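PDB 6Y3P: KLLA0B12012p from Kluyveromyces lactis, which probably binds ATP through its C-terminal ATP-grasp domain of the tubulin-tyrosine ligase family and is a direct partner of the mRNA decapping enzyme Dcp2. Local coordinates for residues E281-K286 / H291-I296. Sequence-based numbering, arbitrary orientation.
Sequences EFDALK and HRREEI. With SO4 (sulfate ion), chain D.
The guanidinium of Arg293 has the carbonyl O of Asp283 and the CD of Lys286 over one face, while Asp283 OD1 and the sulfate lie at its edge. Its plane stands 68° from the ring of Phe282, whose edge meets the carbonyl O of Arg293. Ring atom CE2 of Phe282 approaches Arg293 CG at 3.7 Å, and CZ packs on Ile296 CG2 at 3.6 Å; Ile217 of strand 215-224 touches both Phe282 and Ile296. With its chain bent at chi3 (-96°), Arg293 turns NH1 to two anions: Asp283 OD1 at 3.2 Å, reached from above the carboxylate plane, and sulfate O3 at 2.8 Å. OD1 is also bridged to Arg297, and Arg293 NE is hydrogen-bonded to Ile288 O. Lys286 NZ donates to the Asp283 carbonyl O (2.8 Å) and to sulfate O3 (3.3 Å), so the sulfate, probably from the crystallisation liquor, joins the two cations. A leucine in place of Arg293 would probably leave Ile288 O without its NE partner, Asp283 OD1 with Arg297 alone and the sulfate one cation short. The arrangement is a salt-bridge network beside an apolar patch, tying the 3-10 turn after strand 279-281 to the start of helix 290-313 within the ATP-grasp fold.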
ATOM      1  N   GLU A 281     -11.038  11.712  -6.707  1.00 48.46           N
ATOM      2  CA  GLU A 281      -9.958  11.308  -7.600  1.00 46.11           C
ATOM      3  C   GLU A 281      -8.870  12.369  -7.448  1.00 45.58           C
ATOM      4  O   GLU A 281      -9.148  13.581  -7.498  1.00 43.25           O
ATOM      5  CB  GLU A 281     -10.431  11.233  -9.063  1.00 48.28           C
ATOM      6  CG  GLU A 281      -9.373  10.651  -9.997  1.00 58.83           C
ATOM      7  CD  GLU A 281      -9.696  10.579 -11.476  1.00 68.98           C
ATOM      8  OE1 GLU A 281     -10.843  10.898 -11.862  1.00 71.57           O
ATOM      9  OE2 GLU A 281      -8.784  10.217 -12.254  1.00 62.00           O
ATOM     10  N   PHE A 282      -7.631  11.903  -7.233  1.00 41.03           N
ATOM     11  CA  PHE A 282      -6.479  12.773  -7.061  1.00 40.68           C
ATOM     12  C   PHE A 282      -6.345  13.876  -8.112  1.00 47.17           C
ATOM     13  O   PHE A 282      -6.117  15.030  -7.739  1.00 48.55           O
ATOM     14  CB  PHE A 282      -5.211  11.937  -6.987  1.00 41.93           C
ATOM     15  CG  PHE A 282      -3.958  12.775  -6.945  1.00 42.21           C
ATOM     16  CD1 PHE A 282      -3.595  13.448  -5.788  1.00 40.64           C
ATOM     17  CD2 PHE A 282      -3.121  12.856  -8.055  1.00 45.46           C
ATOM     18  CE1 PHE A 282      -2.434  14.208  -5.745  1.00 42.01           C
ATOM     19  CE2 PHE A 282      -1.960  13.641  -8.016  1.00 47.52           C
ATOM     20  CZ  PHE A 282      -1.631  14.319  -6.861  1.00 43.80           C
ATOM     21  N   ASP A 283      -6.498  13.540  -9.415  1.00 45.24           N
ATOM     22  CA  ASP A 283      -6.350  14.502 -10.509  1.00 46.41           C
ATOM     23  C   ASP A 283      -7.439  15.556 -10.548  1.00 49.88           C
ATOM     24  O   ASP A 283      -7.273  16.580 -11.208  1.00 49.88           O
ATOM     25  CB  ASP A 283      -6.214  13.807 -11.883  1.00 50.26           C
ATOM     26  CG  ASP A 283      -5.592  14.704 -12.952  1.00 66.53           C
ATOM     27  OD1 ASP A 283      -4.441  15.157 -12.755  1.00 66.15           O
ATOM     28  OD2 ASP A 283      -6.293  15.026 -13.943  1.00 74.72           O
ATOM     29  N   ALA A 284      -8.549  15.319  -9.846  1.00 46.10           N
ATOM     30  CA  ALA A 284      -9.639  16.280  -9.764  1.00 45.95           C
ATOM     31  C   ALA A 284      -9.312  17.395  -8.751  1.00 46.46           C
ATOM     32  O   ALA A 284     -10.093  18.334  -8.646  1.00 48.29           O
ATOM     33  CB  ALA A 284     -10.937  15.567  -9.366  1.00 47.19           C
ATOM     34  N   LEU A 285      -8.199  17.282  -7.977  1.00 39.60           N
ATOM     35  CA  LEU A 285      -7.823  18.315  -7.007  1.00 38.80           C
ATOM     36  C   LEU A 285      -7.041  19.435  -7.759  1.00 44.33           C
ATOM     37  O   LEU A 285      -5.848  19.305  -8.006  1.00 43.99           O
ATOM     38  CB  LEU A 285      -7.026  17.704  -5.850  1.00 37.24           C
ATOM     39  CG  LEU A 285      -7.723  16.546  -5.077  1.00 40.49           C
ATOM     40  CD1 LEU A 285      -6.723  15.811  -4.179  1.00 38.66           C
ATOM     41  CD2 LEU A 285      -8.935  17.055  -4.250  1.00 39.56           C
ATOM     42  N   LYS A 286      -7.759  20.496  -8.192  1.00 40.66           N
ATOM     43  CA  LYS A 286      -7.174  21.555  -9.005  1.00 40.13           C
ATOM     44  C   LYS A 286      -6.359  22.554  -8.203  1.00 45.31           C
ATOM     45  O   LYS A 286      -5.571  23.291  -8.795  1.00 44.88           O
ATOM     46  CB  LYS A 286      -8.218  22.245  -9.894  1.00 41.59           C
ATOM     47  CG  LYS A 286      -8.992  21.299 -10.826  1.00 48.70           C
ATOM     48  CD  LYS A 286      -8.118  20.397 -11.701  1.00 49.40           C
ATOM     49  CE  LYS A 286      -8.960  19.479 -12.558  1.00 45.60           C
ATOM     50  NZ  LYS A 286      -8.160  18.352 -13.115  1.00 50.16           N
ATOM     51  N   HIS A 291       1.606  20.610 -12.762  1.00 46.40           N
ATOM     52  CA  HIS A 291       2.995  20.149 -12.765  1.00 47.25           C
ATOM     53  C   HIS A 291       3.358  19.486 -11.429  1.00 49.18           C
ATOM     54  O   HIS A 291       4.212  18.607 -11.407  1.00 49.41           O
ATOM     55  CB  HIS A 291       3.972  21.271 -13.135  1.00 49.70           C
ATOM     56  CG  HIS A 291       4.175  22.276 -12.045  1.00 54.34           C
ATOM     57  ND1 HIS A 291       3.381  23.415 -11.946  1.00 57.32           N
ATOM     58  CD2 HIS A 291       5.072  22.284 -11.036  1.00 56.41           C
ATOM     59  CE1 HIS A 291       3.823  24.068 -10.883  1.00 56.36           C
ATOM     60  NE2 HIS A 291       4.822  23.416 -10.295  1.00 56.30           N
ATOM     61  N   ARG A 292       2.703  19.904 -10.322  1.00 43.35           N
ATOM     62  CA  ARG A 292       2.906  19.295  -9.015  1.00 41.51           C
ATOM     63  C   ARG A 292       2.207  17.941  -8.982  1.00 43.71           C
ATOM     64  O   ARG A 292       2.766  16.990  -8.458  1.00 41.80           O
ATOM     65  CB  ARG A 292       2.415  20.200  -7.889  1.00 41.22           C
ATOM     66  CG  ARG A 292       3.237  21.465  -7.703  1.00 42.09           C
ATOM     67  CD  ARG A 292       4.732  21.221  -7.561  1.00 42.48           C
ATOM     68  NE  ARG A 292       5.315  22.286  -6.753  1.00 40.74           N
ATOM     69  CZ  ARG A 292       6.448  22.196  -6.072  1.00 44.54           C
ATOM     70  NH1 ARG A 292       7.178  21.095  -6.130  1.00 37.26           N
ATOM     71  NH2 ARG A 292       6.847  23.200  -5.305  1.00 41.16           N
ATOM     72  N   ARG A 293       1.026  17.833  -9.611  1.00 41.65           N
ATOM     73  CA  ARG A 293       0.323  16.551  -9.736  1.00 42.53           C
ATOM     74  C   ARG A 293       1.178  15.544 -10.534  1.00 49.44           C
ATOM     75  O   ARG A 293       1.263  14.383 -10.143  1.00 49.66           O
ATOM     76  CB  ARG A 293      -1.050  16.742 -10.403  1.00 42.56           C
ATOM     77  CG  ARG A 293      -2.131  17.093  -9.400  1.00 42.17           C
ATOM     78  CD  ARG A 293      -3.473  17.229 -10.047  1.00 44.43           C
ATOM     79  NE  ARG A 293      -3.706  18.639 -10.337  1.00 49.70           N
ATOM     80  CZ  ARG A 293      -4.007  19.124 -11.527  1.00 47.36           C
ATOM     81  NH1 ARG A 293      -4.156  18.310 -12.563  1.00 36.26           N
ATOM     82  NH2 ARG A 293      -4.151  20.419 -11.698  1.00 42.26           N
ATOM     83  N   GLU A 294       1.867  16.017 -11.601  1.00 48.12           N
ATOM     84  CA  GLU A 294       2.733  15.189 -12.440  1.00 48.45           C
ATOM     85  C   GLU A 294       3.999  14.726 -11.715  1.00 51.42           C
ATOM     86  O   GLU A 294       4.391  13.569 -11.870  1.00 53.01           O
ATOM     87  CB  GLU A 294       3.058  15.891 -13.768  1.00 50.36           C
ATOM     88  CG  GLU A 294       3.223  14.924 -14.938  1.00 70.39           C
ATOM     89  CD  GLU A 294       2.204  13.801 -15.100  1.00 92.39           C
ATOM     90  OE1 GLU A 294       1.002  14.098 -15.313  1.00 72.49           O
ATOM     91  OE2 GLU A 294       2.618  12.617 -15.041  1.00 80.41           O
ATOM     92  N   GLU A 295       4.584  15.598 -10.883  1.00 46.15           N
ATOM     93  CA  GLU A 295       5.762  15.327 -10.058  1.00 45.73           C
ATOM     94  C   GLU A 295       5.394  14.280  -8.993  1.00 50.51           C
ATOM     95  O   GLU A 295       6.217  13.414  -8.677  1.00 52.27           O
ATOM     96  CB  GLU A 295       6.230  16.616  -9.368  1.00 47.28           C
ATOM     97  CG  GLU A 295       7.146  17.498 -10.196  1.00 59.67           C
ATOM     98  CD  GLU A 295       7.337  18.925  -9.700  1.00 80.15           C
ATOM     99  OE1 GLU A 295       7.124  19.179  -8.491  1.00 60.13           O
ATOM    100  OE2 GLU A 295       7.719  19.790 -10.525  1.00 77.30           O
ATOM    101  N   ILE A 296       4.149  14.348  -8.450  1.00 43.16           N
ATOM    102  CA  ILE A 296       3.673  13.369  -7.477  1.00 41.44           C
ATOM    103  C   ILE A 296       3.541  11.979  -8.190  1.00 44.88           C
ATOM    104  O   ILE A 296       3.855  10.933  -7.607  1.00 42.93           O
ATOM    105  CB  ILE A 296       2.357  13.883  -6.818  1.00 43.11           C
ATOM    106  CG1 ILE A 296       2.674  14.955  -5.748  1.00 42.75           C
ATOM    107  CG2 ILE A 296       1.510  12.749  -6.220  1.00 40.34           C
ATOM    108  CD1 ILE A 296       1.391  15.898  -5.285  1.00 41.85           C
TER
HETATM  109  S   SO4 D 803      -5.897  20.528 -15.484  1.00102.91           S
HETATM  110  O1  SO4 D 803      -5.108  21.654 -14.978  1.00104.57           O
HETATM  111  O2  SO4 D 803      -5.640  20.353 -16.918  1.00102.23           O
HETATM  112  O3  SO4 D 803      -5.503  19.311 -14.775  1.00102.96           O
HETATM  113  O4  SO4 D 803      -7.325  20.794 -15.261  1.00102.15           O